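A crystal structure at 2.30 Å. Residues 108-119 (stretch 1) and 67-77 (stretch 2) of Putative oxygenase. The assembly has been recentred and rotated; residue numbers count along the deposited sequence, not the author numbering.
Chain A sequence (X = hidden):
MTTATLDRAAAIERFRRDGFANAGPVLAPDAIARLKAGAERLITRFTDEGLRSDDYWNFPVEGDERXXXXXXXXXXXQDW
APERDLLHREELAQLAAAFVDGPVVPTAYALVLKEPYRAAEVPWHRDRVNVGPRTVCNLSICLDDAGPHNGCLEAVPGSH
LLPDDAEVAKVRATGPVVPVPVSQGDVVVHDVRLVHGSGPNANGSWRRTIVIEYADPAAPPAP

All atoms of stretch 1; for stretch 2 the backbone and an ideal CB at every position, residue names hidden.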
ATOM      1  N   ALA A 108      11.223  -2.921  -2.146  1.00 42.75           N
ATOM      2  CA  ALA A 108      10.281  -2.899  -3.264  1.00 41.34           C
ATOM      3  C   ALA A 108       9.441  -1.632  -3.239  1.00 40.03           C
ATOM      4  O   ALA A 108       9.047  -1.142  -2.184  1.00 40.80           O
ATOM      5  CB  ALA A 108       9.365  -4.135  -3.241  1.00 28.58           C
ATOM      6  N   TYR A 109       9.156  -1.126  -4.424  1.00 42.70           N
ATOM      7  CA  TYR A 109       8.418   0.106  -4.589  1.00 39.58           C
ATOM      8  C   TYR A 109       7.339  -0.130  -5.616  1.00 35.12           C
ATOM      9  O   TYR A 109       7.626  -0.607  -6.711  1.00 37.45           O
ATOM     10  CB  TYR A 109       9.327   1.243  -5.069  1.00 39.74           C
ATOM     11  CG  TYR A 109      10.581   1.502  -4.259  1.00 39.83           C
ATOM     12  CD1 TYR A 109      11.674   0.653  -4.345  1.00 38.65           C
ATOM     13  CD2 TYR A 109      10.688   2.628  -3.452  1.00 37.02           C
ATOM     14  CE1 TYR A 109      12.829   0.890  -3.625  1.00 40.13           C
ATOM     15  CE2 TYR A 109      11.847   2.886  -2.731  1.00 37.84           C
ATOM     16  CZ  TYR A 109      12.920   2.015  -2.820  1.00 43.77           C
ATOM     17  OH  TYR A 109      14.082   2.254  -2.116  1.00 37.32           O
ATOM     18  N   ALA A 110       6.108   0.234  -5.299  1.00 35.08           N
ATOM     19  CA  ALA A 110       5.044   0.063  -6.270  1.00 38.97           C
ATOM     20  C   ALA A 110       4.021   1.169  -6.183  1.00 38.06           C
ATOM     21  O   ALA A 110       3.767   1.732  -5.117  1.00 40.02           O
ATOM     22  CB  ALA A 110       4.356  -1.319  -6.093  1.00 35.22           C
ATOM     23  N   LEU A 111       3.430   1.473  -7.326  1.00 39.12           N
ATOM     24  CA  LEU A 111       2.228   2.279  -7.356  1.00 39.49           C
ATOM     25  C   LEU A 111       1.036   1.355  -7.603  1.00 44.19           C
ATOM     26  O   LEU A 111       0.944   0.709  -8.650  1.00 41.19           O
ATOM     27  CB  LEU A 111       2.326   3.352  -8.436  1.00 39.63           C
ATOM     28  CG  LEU A 111       1.167   4.322  -8.659  1.00 38.39           C
ATOM     29  CD1 LEU A 111       0.983   5.291  -7.499  1.00 38.88           C
ATOM     30  CD2 LEU A 111       1.368   5.081  -9.958  1.00 42.68           C
ATOM     31  N   VAL A 112       0.145   1.265  -6.620  1.00 41.65           N
ATOM     32  CA  VAL A 112      -1.101   0.550  -6.813  1.00 48.69           C
ATOM     33  C   VAL A 112      -2.239   1.562  -6.969  1.00 50.15           C
ATOM     34  O   VAL A 112      -2.179   2.697  -6.455  1.00 39.83           O
ATOM     35  CB  VAL A 112      -1.373  -0.429  -5.669  1.00 48.45           C
ATOM     36  CG1 VAL A 112      -0.067  -1.093  -5.254  1.00 43.71           C
ATOM     37  CG2 VAL A 112      -1.994   0.280  -4.498  1.00 48.26           C
ATOM     38  N   LEU A 113      -3.255   1.139  -7.720  1.00 45.03           N
ATOM     39  CA  LEU A 113      -4.217   2.050  -8.327  1.00 44.53           C
ATOM     40  C   LEU A 113      -5.594   1.474  -8.393  1.00 45.17           C
ATOM     41  O   LEU A 113      -5.761   0.314  -8.787  1.00 43.95           O
ATOM     42  CB  LEU A 113      -3.825   2.388  -9.766  1.00 48.80           C
ATOM     43  CG  LEU A 113      -2.375   2.703 -10.042  1.00 46.09           C
ATOM     44  CD1 LEU A 113      -2.141   2.614 -11.499  1.00 43.85           C
ATOM     45  CD2 LEU A 113      -2.151   4.102  -9.539  1.00 51.37           C
ATOM     46  N   LYS A 114      -6.573   2.310  -8.061  1.00 43.88           N
ATOM     47  CA  LYS A 114      -7.965   2.046  -8.376  1.00 45.45           C
ATOM     48  C   LYS A 114      -8.441   3.077  -9.388  1.00 45.61           C
ATOM     49  O   LYS A 114      -8.651   4.227  -9.020  1.00 45.47           O
ATOM     50  CB  LYS A 114      -8.834   2.108  -7.123  1.00 46.05           C
ATOM     51  CG  LYS A 114      -8.384   1.218  -5.979  1.00 46.66           C
ATOM     52  CD  LYS A 114      -8.565  -0.269  -6.292  1.00 51.85           C
ATOM     53  CE  LYS A 114      -8.101  -1.116  -5.105  1.00 50.73           C
ATOM     54  NZ  LYS A 114      -8.724  -2.461  -5.102  1.00 50.07           N
ATOM     55  N   GLU A 115      -8.578   2.675 -10.656  1.00 48.46           N
ATOM     56  CA  GLU A 115      -9.213   3.516 -11.680  1.00 47.55           C
ATOM     57  C   GLU A 115     -10.637   3.828 -11.230  1.00 47.37           C
ATOM     58  O   GLU A 115     -11.236   3.051 -10.492  1.00 47.17           O
ATOM     59  CB  GLU A 115      -9.265   2.823 -13.058  1.00 48.89           C
ATOM     60  CG  GLU A 115      -7.935   2.478 -13.727  1.00 47.97           C
ATOM     61  CD  GLU A 115      -8.056   2.371 -15.249  1.00 47.69           C
ATOM     62  OE1 GLU A 115      -7.037   2.133 -15.926  1.00 47.40           O
ATOM     63  OE2 GLU A 115      -9.173   2.535 -15.781  1.00 51.50           O
ATOM     64  N   PRO A 116     -11.189   4.959 -11.679  1.00 47.73           N
ATOM     65  CA  PRO A 116     -12.593   5.234 -11.373  1.00 50.91           C
ATOM     66  C   PRO A 116     -13.483   4.188 -12.009  1.00 49.78           C
ATOM     67  O   PRO A 116     -13.134   3.718 -13.086  1.00 52.09           O
ATOM     68  CB  PRO A 116     -12.826   6.611 -11.994  1.00 50.42           C
ATOM     69  CG  PRO A 116     -11.489   7.237 -12.022  1.00 52.65           C
ATOM     70  CD  PRO A 116     -10.546   6.099 -12.344  1.00 52.10           C
ATOM     71  N   TYR A 117     -14.553   3.791 -11.320  1.00 50.08           N
ATOM     72  CA  TYR A 117     -15.604   2.932 -11.879  1.00 50.26           C
ATOM     73  C   TYR A 117     -15.216   1.474 -12.152  1.00 51.04           C
ATOM     74  O   TYR A 117     -16.008   0.565 -11.910  1.00 49.37           O
ATOM     75  CB  TYR A 117     -16.121   3.549 -13.174  1.00 46.24           C
ATOM     76  CG  TYR A 117     -16.663   4.932 -12.988  1.00 52.49           C
ATOM     77  CD1 TYR A 117     -17.654   5.183 -12.035  1.00 50.81           C
ATOM     78  CD2 TYR A 117     -16.188   5.994 -13.743  1.00 46.36           C
ATOM     79  CE1 TYR A 117     -18.172   6.436 -11.856  1.00 45.90           C
ATOM     80  CE2 TYR A 117     -16.698   7.266 -13.563  1.00 51.62           C
ATOM     81  CZ  TYR A 117     -17.696   7.481 -12.615  1.00 51.15           C
ATOM     82  OH  TYR A 117     -18.219   8.747 -12.415  1.00 54.13           O
ATOM     83  N   ARG A 118     -14.005   1.255 -12.651  1.00 50.23           N
ATOM     84  CA  ARG A 118     -13.661  -0.036 -13.242  1.00 50.83           C
ATOM     85  C   ARG A 118     -12.701  -0.887 -12.414  1.00 50.33           C
ATOM     86  O   ARG A 118     -12.296  -1.965 -12.851  1.00 52.76           O
ATOM     87  CB  ARG A 118     -13.059   0.179 -14.634  1.00 50.37           C
ATOM     88  CG  ARG A 118     -13.973   0.921 -15.588  1.00 53.08           C
ATOM     89  CD  ARG A 118     -13.510   0.755 -17.012  1.00 53.47           C
ATOM     90  NE  ARG A 118     -12.127   1.189 -17.176  1.00 59.74           N
ATOM     91  CZ  ARG A 118     -11.318   0.749 -18.135  1.00 58.68           C
ATOM     92  NH1 ARG A 118     -11.755  -0.147 -19.006  1.00 63.14           N
ATOM     93  NH2 ARG A 118     -10.072   1.189 -18.215  1.00 53.45           N
ATOM     94  N   ALA A 119     -12.331  -0.421 -11.228  1.00 48.68           N
ATOM     95  CA  ALA A 119     -11.287  -1.107 -10.480  1.00 46.84           C
ATOM     96  C   ALA A 119     -11.787  -2.418  -9.908  1.00 44.32           C
ATOM     97  O   ALA A 119     -12.875  -2.492  -9.357  1.00 48.87           O
ATOM     98  CB  ALA A 119     -10.746  -0.222  -9.374  1.00 51.00           C
ATOM     99  N   UNK A  67      -7.751  -1.455 -21.355  1.00 60.55           N
ATOM    100  CA  UNK A  67      -7.521  -2.274 -20.153  1.00 59.08           C
ATOM    101  C   UNK A  67      -7.462  -1.436 -18.861  1.00 55.00           C
ATOM    102  O   UNK A  67      -7.248  -0.220 -18.898  1.00 54.18           O
ATOM    103  CB  UNK A  67      -6.218  -3.061 -20.309  1.00 59.08           C
ATOM    104  N   UNK A  68      -7.655  -2.090 -17.723  1.00 50.52           N
ATOM    105  CA  UNK A  68      -7.615  -1.390 -16.448  1.00 50.95           C
ATOM    106  C   UNK A  68      -6.241  -1.531 -15.822  1.00 48.80           C
ATOM    107  O   UNK A  68      -5.813  -2.632 -15.479  1.00 46.35           O
ATOM    108  CB  UNK A  68      -8.693  -1.921 -15.501  1.00 50.95           C
ATOM    109  N   UNK A  69      -5.551  -0.405 -15.693  1.00 48.93           N
ATOM    110  CA  UNK A  69      -4.275  -0.344 -14.993  1.00 46.14           C
ATOM    111  C   UNK A  69      -4.522  -0.463 -13.492  1.00 44.24           C
ATOM    112  O   UNK A  69      -5.397   0.215 -12.965  1.00 42.96           O
ATOM    113  CB  UNK A  69      -3.530   0.951 -15.322  1.00 46.14           C
ATOM    114  N   UNK A  70      -3.789  -1.342 -12.811  1.00 40.94           N
ATOM    115  CA  UNK A  70      -3.932  -1.444 -11.364  1.00 41.47           C
ATOM    116  C   UNK A  70      -2.590  -1.435 -10.632  1.00 41.85           C
ATOM    117  O   UNK A  70      -2.553  -1.330  -9.413  1.00 41.24           O
ATOM    118  CB  UNK A  70      -4.700  -2.720 -11.011  1.00 41.47           C
ATOM    119  N   UNK A  71      -1.486  -1.515 -11.365  1.00 41.61           N
ATOM    120  CA  UNK A  71      -0.184  -1.402 -10.720  1.00 42.23           C
ATOM    121  C   UNK A  71       0.919  -0.929 -11.649  1.00 39.58           C
ATOM    122  O   UNK A  71       0.952  -1.259 -12.826  1.00 42.47           O
ATOM    123  CB  UNK A  71       0.210  -2.753 -10.120  1.00 42.23           C
ATOM    124  N   UNK A  72       1.798  -0.109 -11.100  1.00 40.16           N
ATOM    125  CA  UNK A  72       3.076   0.153 -11.711  1.00 40.57           C
ATOM    126  C   UNK A  72       4.142  -0.466 -10.814  1.00 40.82           C
ATOM    127  O   UNK A  72       4.343  -0.044  -9.686  1.00 39.04           O
ATOM    128  CB  UNK A  72       3.304   1.652 -11.915  1.00 40.57           C
ATOM    129  N   UNK A  73       4.791  -1.505 -11.328  1.00 43.79           N
ATOM    130  CA  UNK A  73       5.742  -2.301 -10.569  1.00 39.60           C
ATOM    131  C   UNK A  73       7.097  -1.666 -10.714  1.00 38.91           C
ATOM    132  O   UNK A  73       7.294  -0.844 -11.605  1.00 41.38           O
ATOM    133  CB  UNK A  73       5.763  -3.758 -11.034  1.00 39.60           C
ATOM    134  N   UNK A  74       8.025  -2.032  -9.840  1.00 36.71           N
ATOM    135  CA  UNK A  74       9.350  -1.447  -9.876  1.00 37.92           C
ATOM    136  C   UNK A  74       9.288   0.073  -9.968  1.00 38.43           C
ATOM    137  O   UNK A  74       9.901   0.678 -10.843  1.00 41.17           O
ATOM    138  CB  UNK A  74      10.144  -2.015 -11.054  1.00 37.92           C
ATOM    139  N   UNK A  75       8.521   0.689  -9.077  1.00 36.82           N
ATOM    140  CA  UNK A  75       8.245   2.113  -9.189  1.00 37.62           C
ATOM    141  C   UNK A  75       9.518   2.966  -9.160  1.00 39.52           C
ATOM    142  O   UNK A  75       9.598   3.983  -9.842  1.00 40.19           O
ATOM    143  CB  UNK A  75       7.308   2.545  -8.060  1.00 37.62           C
ATOM    144  N   UNK A  76      10.519   2.533  -8.395  1.00 37.95           N
ATOM    145  CA  UNK A  76      11.747   3.311  -8.236  1.00 39.78           C
ATOM    146  C   UNK A  76      12.626   3.290  -9.483  1.00 39.43           C
ATOM    147  O   UNK A  76      13.605   4.027  -9.576  1.00 38.35           O
ATOM    148  CB  UNK A  76      12.544   2.783  -7.041  1.00 39.78           C
ATOM    149  N   UNK A  77      12.265   2.444 -10.442  1.00 40.60           N
ATOM    150  CA  UNK A  77      13.019   2.317 -11.691  1.00 39.89           C
ATOM    151  C   UNK A  77      12.370   3.107 -12.804  1.00 39.41           C
ATOM    152  O   UNK A  77      12.911   3.193 -13.898  1.00 44.29           O
ATOM    153  CB  UNK A  77      13.142   0.848 -12.100  1.00 39.89           C
TER

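Position 67 points away from stretch 1; phi of -60° is open to most residues, proline included. Pro67 O accepts a weak hydrogen bond from Arg118 NH2 (3.2 Å).

Position 68 begins a strand. Its ideal CB lies 4.3 Å from Glu115 CD and 4.4 Å from Arg118 NH2. A modest aliphatic side chain could cover both. It is Val68. CG2 sits over one face of the guanidinium, 3.4 Å from Arg118 CZ.

At position 69 the backbone N donates to Glu115 OE1 (3.0 Å). The ideal CB is 4.4 Å from Leu113 CD1, which favours an aliphatic residue. Leu69 places CD2 3.5 Å from Leu113 CD1. Water 1 donates to Leu69 O and Leu113 O and accepts from Glu115 N.

Position 70 points away overall, although its ideal CB is 3.9 Å from Leu113 O. Many side chains fit. It is Tyr70; no atom of its ring comes within 5 Å of stretch 1. Its O accepts a weak hydrogen bond from Leu113 N (3.1 Å).

Position 71 pairs with Val112 without direct backbone hydrogen bonds. The two share a sheet face, and Ala110 leaves room nearby. A long or beta-branched residue would suit. It is Arg71, extended, with its guanidinium face over Ala110 CB; NH2 is 3.3 Å from that atom.

Position 72 forms the hydrogen-bonded pair with Leu111: N donates to Leu111 O (2.7 Å), and O accepts from Leu111 N (3.0 Å). The ideal CB is 4.0 Å from Leu111 CB, so an aliphatic side chain suits. Val72 brings CG2 4.0 Å from Leu111 CD2.

Position 73 points away, and polar residues are plausible. His73 accepts a hydrogen bond at ND1 from Arg71 NE (3.1 Å).

Position 74 has positive phi (48°), which favours glycine, asparagine or aspartate. Water 2 links Asn74 N to Tyr109 O.

Position 75 points toward stretch 1, with its ideal CB 3.4 Å from Tyr109 O. The backbone N of position 75 donates to Tyr109 O (2.8 Å). An aliphatic side chain could reach Leu111. Leu75 does, with CD1 3.9 Å from Leu111 CB.

Position 76 has its ideal CB 3.5 Å from Tyr109 CD1. Any side chain with a CH2 here could meet the ring. Glu76 lays CB over one face of the Tyr109 ring, 3.7 Å from the ring centroid.

Position 77 has no stretch 1 atom near its CB; a polar residue suits. Lys77 NZ forms a salt bridge with Glu76 OE2 (3.1 Å).

Stretch 2 67-77: PVLYRVHNLEK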
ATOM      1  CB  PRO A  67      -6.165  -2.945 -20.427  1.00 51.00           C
ATOM      2  CG  PRO A  67      -5.946  -2.812 -21.874  1.00 54.37           C
ATOM      3  CD  PRO A  67      -6.639  -1.565 -22.312  1.00 57.31           C
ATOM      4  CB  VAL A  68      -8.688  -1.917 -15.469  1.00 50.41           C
ATOM      5  CG1 VAL A  68      -8.501  -1.313 -14.085  1.00 43.89           C
ATOM      6  CG2 VAL A  68     -10.079  -1.617 -15.999  1.00 50.76           C
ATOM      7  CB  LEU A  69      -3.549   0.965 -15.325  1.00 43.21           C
ATOM      8  CG  LEU A  69      -2.156   1.182 -14.722  1.00 43.53           C
ATOM      9  CD1 LEU A  69      -1.165   0.172 -15.266  1.00 42.82           C
ATOM     10  CD2 LEU A  69      -1.683   2.604 -14.976  1.00 40.59           C
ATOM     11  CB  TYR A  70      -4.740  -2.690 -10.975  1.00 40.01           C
ATOM     12  CG  TYR A  70      -4.140  -4.020 -11.373  1.00 46.41           C
ATOM     13  CD1 TYR A  70      -3.247  -4.683 -10.539  1.00 43.53           C
ATOM     14  CD2 TYR A  70      -4.490  -4.629 -12.573  1.00 42.51           C
ATOM     15  CE1 TYR A  70      -2.704  -5.908 -10.903  1.00 42.36           C
ATOM     16  CE2 TYR A  70      -3.956  -5.840 -12.942  1.00 42.12           C
ATOM     17  CZ  TYR A  70      -3.059  -6.481 -12.107  1.00 44.27           C
ATOM     18  OH  TYR A  70      -2.533  -7.705 -12.476  1.00 44.82           O
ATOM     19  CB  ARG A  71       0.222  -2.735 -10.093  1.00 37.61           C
ATOM     20  CG  ARG A  71       1.443  -2.668  -9.206  1.00 35.44           C
ATOM     21  CD  ARG A  71       1.808  -4.044  -8.791  1.00 38.51           C
ATOM     22  NE  ARG A  71       2.836  -4.144  -7.759  1.00 42.33           N
ATOM     23  CZ  ARG A  71       2.580  -4.400  -6.478  1.00 41.92           C
ATOM     24  NH1 ARG A  71       1.334  -4.559  -6.049  1.00 35.97           N
ATOM     25  NH2 ARG A  71       3.575  -4.506  -5.621  1.00 44.64           N
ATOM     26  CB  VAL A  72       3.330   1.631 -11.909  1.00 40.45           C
ATOM     27  CG1 VAL A  72       4.622   1.821 -12.681  1.00 41.55           C
ATOM     28  CG2 VAL A  72       2.178   2.257 -12.664  1.00 40.16           C
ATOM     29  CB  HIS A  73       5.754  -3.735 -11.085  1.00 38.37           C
ATOM     30  CG  HIS A  73       6.233  -4.743 -10.091  1.00 39.50           C
ATOM     31  ND1 HIS A  73       5.597  -4.963  -8.886  1.00 41.64           N
ATOM     32  CD2 HIS A  73       7.267  -5.617 -10.137  1.00 32.80           C
ATOM     33  CE1 HIS A  73       6.222  -5.923  -8.229  1.00 35.79           C
ATOM     34  NE2 HIS A  73       7.238  -6.339  -8.969  1.00 44.03           N
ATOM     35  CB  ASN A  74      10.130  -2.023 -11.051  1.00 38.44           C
ATOM     36  CG  ASN A  74      10.360  -3.509 -10.909  1.00 43.02           C
ATOM     37  OD1 ASN A  74      10.845  -3.973  -9.876  1.00 43.73           O
ATOM     38  ND2 ASN A  74      10.006  -4.269 -11.943  1.00 41.64           N
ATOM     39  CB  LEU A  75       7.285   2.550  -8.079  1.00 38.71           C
ATOM     40  CG  LEU A  75       6.753   3.986  -8.087  1.00 36.52           C
ATOM     41  CD1 LEU A  75       5.975   4.268  -9.364  1.00 39.00           C
ATOM     42  CD2 LEU A  75       5.889   4.234  -6.868  1.00 33.48           C
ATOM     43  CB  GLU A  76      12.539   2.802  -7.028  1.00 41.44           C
ATOM     44  CG  GLU A  76      13.422   1.582  -7.273  1.00 38.15           C
ATOM     45  CD  GLU A  76      12.655   0.282  -7.417  1.00 45.58           C
ATOM     46  OE1 GLU A  76      11.416   0.321  -7.569  1.00 43.39           O
ATOM     47  OE2 GLU A  76      13.300  -0.792  -7.379  1.00 50.96           O
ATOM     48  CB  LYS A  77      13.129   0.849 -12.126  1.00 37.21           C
ATOM     49  CG  LYS A  77      14.419   0.186 -11.776  1.00 39.61           C
ATOM     50  CD  LYS A  77      14.443  -0.271 -10.362  1.00 41.64           C
ATOM     51  CE  LYS A  77      15.665  -1.153 -10.125  1.00 47.92           C
ATOM     52  NZ  LYS A  77      16.108  -1.062  -8.698  1.00 54.86           N
TER
HETATM   53  O   HOH W   1      -7.435   0.004 -11.095  1.00 42.80           O
HETATM   54  O   HOH W   2       8.160  -3.624  -7.340  1.00 37.92           O
HETATM   55  O   HOH W   3      10.440  -2.559  -6.651  1.00 44.27           O
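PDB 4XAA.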